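Local coordinates for RimK-related lysine biosynthesis protein (Thermococcus kodakarensis, PDB 5K2M), which binds ADP and magnesium and is probably an ATP-dependent ligase of the LysX subfamily of RimK enzymes, acting in amino-acid biosynthesis, at residues G116-S121 with Q162-K167. Numbering follows the deposited sequence.
Sequences GYPLVS and QEFVEK. With ADP (adenosine-5'-diphosphate), chain O.
Phe-164 has CG anti to its backbone N (chi1 176°), and Val-120 has CG2 anti to its carbonyl carbon. The two side chains meet at the ring edge: Val-120 CG2 lies in the plane of the Phe-164 ring, 3.8 Å from CD1. Pro-118, which follows a cis peptide bond, brings CG to 3.9 Å from Phe-164 CB and crosses that side chain obliquely. Lys-134 makes a cation-pi contact with the Phe-164 ring.

The backbones pair antiparallel. Val-120 and Gln-162 form a hydrogen-bonded pair. Val-120 N donates almost straight to Gln-162 O at 2.8 Å, and Gln-162 N donates back to Val-120 O. Leu-119 and Glu-163 follow as a non-hydrogen-bonded pair with diverging side chains. Beyond them Phe-164 N reaches Pro-118 O over a longer 3.3 Å.

Strands 119-122 and 159-163 are the two inner strands of a four-stranded antiparallel sheet in the ATP-grasp domain. Residues 164-167 run on from strand 159-163 as a linker. With Glu-163 O they read the adenine edge. Val-120 and Gln-162 point to the same sheet face, where ADP lies, and Val-120 CG2 is 3.6 Å from ADP N6. That amino group gives one bond to Glu-163 O and one to Gln-162 OE1. Gln-162 OE1 also accepts from Lys-122, and Gln-162 NE2 is hydrogen-bonded to Asn-240 OD1. Val-165 N donates to ADP N1 at 3.0 Å, completing an amino-and-N1 pattern that suits adenine.

The Lys-167 chain bends at chi3 and chi4, and NZ donates a hydrogen bond to ADP N3 at 2.8 Å. The same NZ is hydrogen-bonded to Trp-192 O. A methionine in place of Lys-167 would probably leave both ADP N3 and Trp-192 O without this donor.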
loop_
_atom_site.group_PDB
_atom_site.type_symbol
_atom_site.label_atom_id
_atom_site.label_comp_id
_atom_site.label_asym_id
_atom_site.label_seq_id
_atom_site.Cartn_x
_atom_site.Cartn_y
_atom_site.Cartn_z
ATOM N N GLY A 116 35.701 49.571 -2.616
ATOM C CA GLY A 116 36.730 50.253 -1.840
ATOM C C GLY A 116 36.411 50.218 -0.355
ATOM O O GLY A 116 35.435 49.597 0.076
ATOM N N TYR A 117 37.239 50.888 0.428
ATOM C CA TYR A 117 37.083 50.923 1.868
ATOM C C TYR A 117 36.865 52.362 2.229
ATOM O O TYR A 117 37.396 53.227 1.573
ATOM C CB TYR A 117 38.353 50.448 2.574
ATOM C CG TYR A 117 38.676 48.973 2.442
ATOM C CD1 TYR A 117 37.973 48.010 3.173
ATOM C CD2 TYR A 117 39.723 48.543 1.618
ATOM C CE1 TYR A 117 38.291 46.655 3.070
ATOM C CE2 TYR A 117 40.043 47.202 1.505
ATOM C CZ TYR A 117 39.338 46.260 2.233
ATOM O OH TYR A 117 39.681 44.935 2.103
ATOM N N PRO A 118 36.111 52.634 3.294
ATOM C CA PRO A 118 35.504 51.643 4.166
ATOM C C PRO A 118 34.188 51.160 3.597
ATOM O O PRO A 118 33.553 51.862 2.821
ATOM C CB PRO A 118 35.286 52.415 5.464
ATOM C CG PRO A 118 35.112 53.824 5.038
ATOM C CD PRO A 118 35.793 54.007 3.718
ATOM N N LEU A 119 33.785 49.967 3.982
ATOM C CA LEU A 119 32.519 49.434 3.532
ATOM C C LEU A 119 31.710 48.964 4.730
ATOM O O LEU A 119 32.221 48.876 5.849
ATOM C CB LEU A 119 32.722 48.330 2.486
ATOM C CG LEU A 119 33.660 47.171 2.815
ATOM C CD1 LEU A 119 32.934 46.143 3.663
ATOM C CD2 LEU A 119 34.152 46.510 1.543
ATOM N N VAL A 120 30.436 48.691 4.475
ATOM C CA VAL A 120 29.512 48.268 5.496
ATOM C C VAL A 120 29.054 46.847 5.213
ATOM O O VAL A 120 28.606 46.527 4.110
ATOM C CB VAL A 120 28.311 49.226 5.578
ATOM C CG1 VAL A 120 27.242 48.668 6.497
ATOM C CG2 VAL A 120 28.780 50.602 6.058
ATOM N N SER A 121 29.197 46.009 6.233
ATOM C CA SER A 121 28.744 44.637 6.219
ATOM C C SER A 121 27.461 44.554 7.049
ATOM O O SER A 121 27.383 45.134 8.133
ATOM C CB SER A 121 29.809 43.745 6.859
ATOM O OG SER A 121 29.331 42.426 7.003
ATOM N N GLN A 162 27.591 47.307 1.506
ATOM C CA GLN A 162 27.415 48.606 0.868
ATOM C C GLN A 162 28.674 49.434 1.034
ATOM O O GLN A 162 29.467 49.184 1.931
ATOM C CB GLN A 162 26.271 49.379 1.519
ATOM C CG GLN A 162 24.885 48.824 1.264
ATOM C CD GLN A 162 23.826 49.599 2.031
ATOM O OE1 GLN A 162 24.025 49.938 3.184
ATOM N NE2 GLN A 162 22.701 49.877 1.393
ATOM N N GLU A 163 28.860 50.412 0.159
ATOM C CA GLU A 163 29.796 51.504 0.423
ATOM C C GLU A 163 29.416 52.179 1.736
ATOM O O GLU A 163 28.231 52.310 2.042
ATOM C CB GLU A 163 29.752 52.546 -0.704
ATOM C CG GLU A 163 28.432 53.296 -0.812
ATOM C CD GLU A 163 28.389 54.289 -1.962
ATOM O OE1 GLU A 163 29.451 54.772 -2.388
ATOM O OE2 GLU A 163 27.286 54.581 -2.458
ATOM N N PHE A 164 30.404 52.622 2.509
ATOM C CA PHE A 164 30.104 53.430 3.691
ATOM C C PHE A 164 29.687 54.821 3.230
ATOM O O PHE A 164 30.446 55.519 2.557
ATOM C CB PHE A 164 31.294 53.524 4.635
ATOM C CG PHE A 164 31.061 54.424 5.824
ATOM C CD1 PHE A 164 30.272 54.005 6.890
ATOM C CD2 PHE A 164 31.646 55.679 5.889
ATOM C CE1 PHE A 164 30.062 54.827 7.987
ATOM C CE2 PHE A 164 31.446 56.499 6.992
ATOM C CZ PHE A 164 30.644 56.079 8.036
ATOM N N VAL A 165 28.467 55.209 3.577
ATOM C CA VAL A 165 27.964 56.524 3.223
ATOM C C VAL A 165 28.228 57.496 4.372
ATOM O O VAL A 165 27.892 57.208 5.522
ATOM C CB VAL A 165 26.469 56.470 2.881
ATOM C CG1 VAL A 165 25.951 57.860 2.556
ATOM C CG2 VAL A 165 26.228 55.509 1.725
ATOM N N GLU A 166 28.840 58.638 4.052
ATOM C CA GLU A 166 29.136 59.671 5.040
ATOM C C GLU A 166 27.906 60.541 5.200
ATOM O O GLU A 166 27.665 61.437 4.400
ATOM C CB GLU A 166 30.340 60.514 4.615
ATOM C CG GLU A 166 31.643 59.727 4.565
ATOM C CD GLU A 166 32.825 60.559 4.098
ATOM O OE1 GLU A 166 33.723 59.989 3.450
ATOM O OE2 GLU A 166 32.860 61.783 4.364
ATOM N N LYS A 167 27.130 60.254 6.238
ATOM C CA LYS A 167 25.869 60.932 6.480
ATOM C C LYS A 167 26.150 62.074 7.443
ATOM O O LYS A 167 27.135 62.019 8.185
ATOM C CB LYS A 167 24.850 59.971 7.118
ATOM C CG LYS A 167 24.767 58.587 6.475
ATOM C CD LYS A 167 23.721 57.684 7.128
ATOM C CE LYS A 167 23.996 57.373 8.607
ATOM N NZ LYS A 167 25.262 56.626 8.860
HETATM P PB ADP O . 18.693 47.575 10.034
HETATM O O1B ADP O . 18.189 48.910 10.509
HETATM O O2B ADP O . 19.455 46.793 11.077
HETATM O O3B ADP O . 17.674 46.706 9.340
HETATM P PA ADP O . 20.135 49.298 8.208
HETATM O O1A ADP O . 18.923 50.208 8.227
HETATM O O2A ADP O . 20.712 49.015 6.859
HETATM O O3A ADP O . 19.844 47.900 8.943
HETATM O "O5'" ADP O . 21.292 49.929 9.122
HETATM C "C5'" ADP O . 21.015 50.484 10.387
HETATM C "C4'" ADP O . 21.594 51.886 10.473
HETATM O "O4'" ADP O . 23.013 51.828 10.285
HETATM C "C3'" ADP O . 21.063 52.867 9.440
HETATM O "O3'" ADP O . 19.883 53.542 9.902
HETATM C "C2'" ADP O . 22.243 53.807 9.283
HETATM O "O2'" ADP O . 22.279 54.797 10.308
HETATM C "C1'" ADP O . 23.449 52.920 9.485
HETATM N N9 ADP O . 23.931 52.414 8.192
HETATM C C8 ADP O . 23.556 51.265 7.591
HETATM N N7 ADP O . 24.170 51.103 6.406
HETATM C C5 ADP O . 24.950 52.185 6.234
HETATM C C6 ADP O . 25.886 52.649 5.211
HETATM N N6 ADP O . 26.103 51.914 4.100
HETATM N N1 ADP O . 26.505 53.828 5.425
HETATM C C2 ADP O . 26.295 54.568 6.522
HETATM N N3 ADP O . 25.462 54.213 7.500
HETATM C C4 ADP O . 24.782 53.050 7.411
#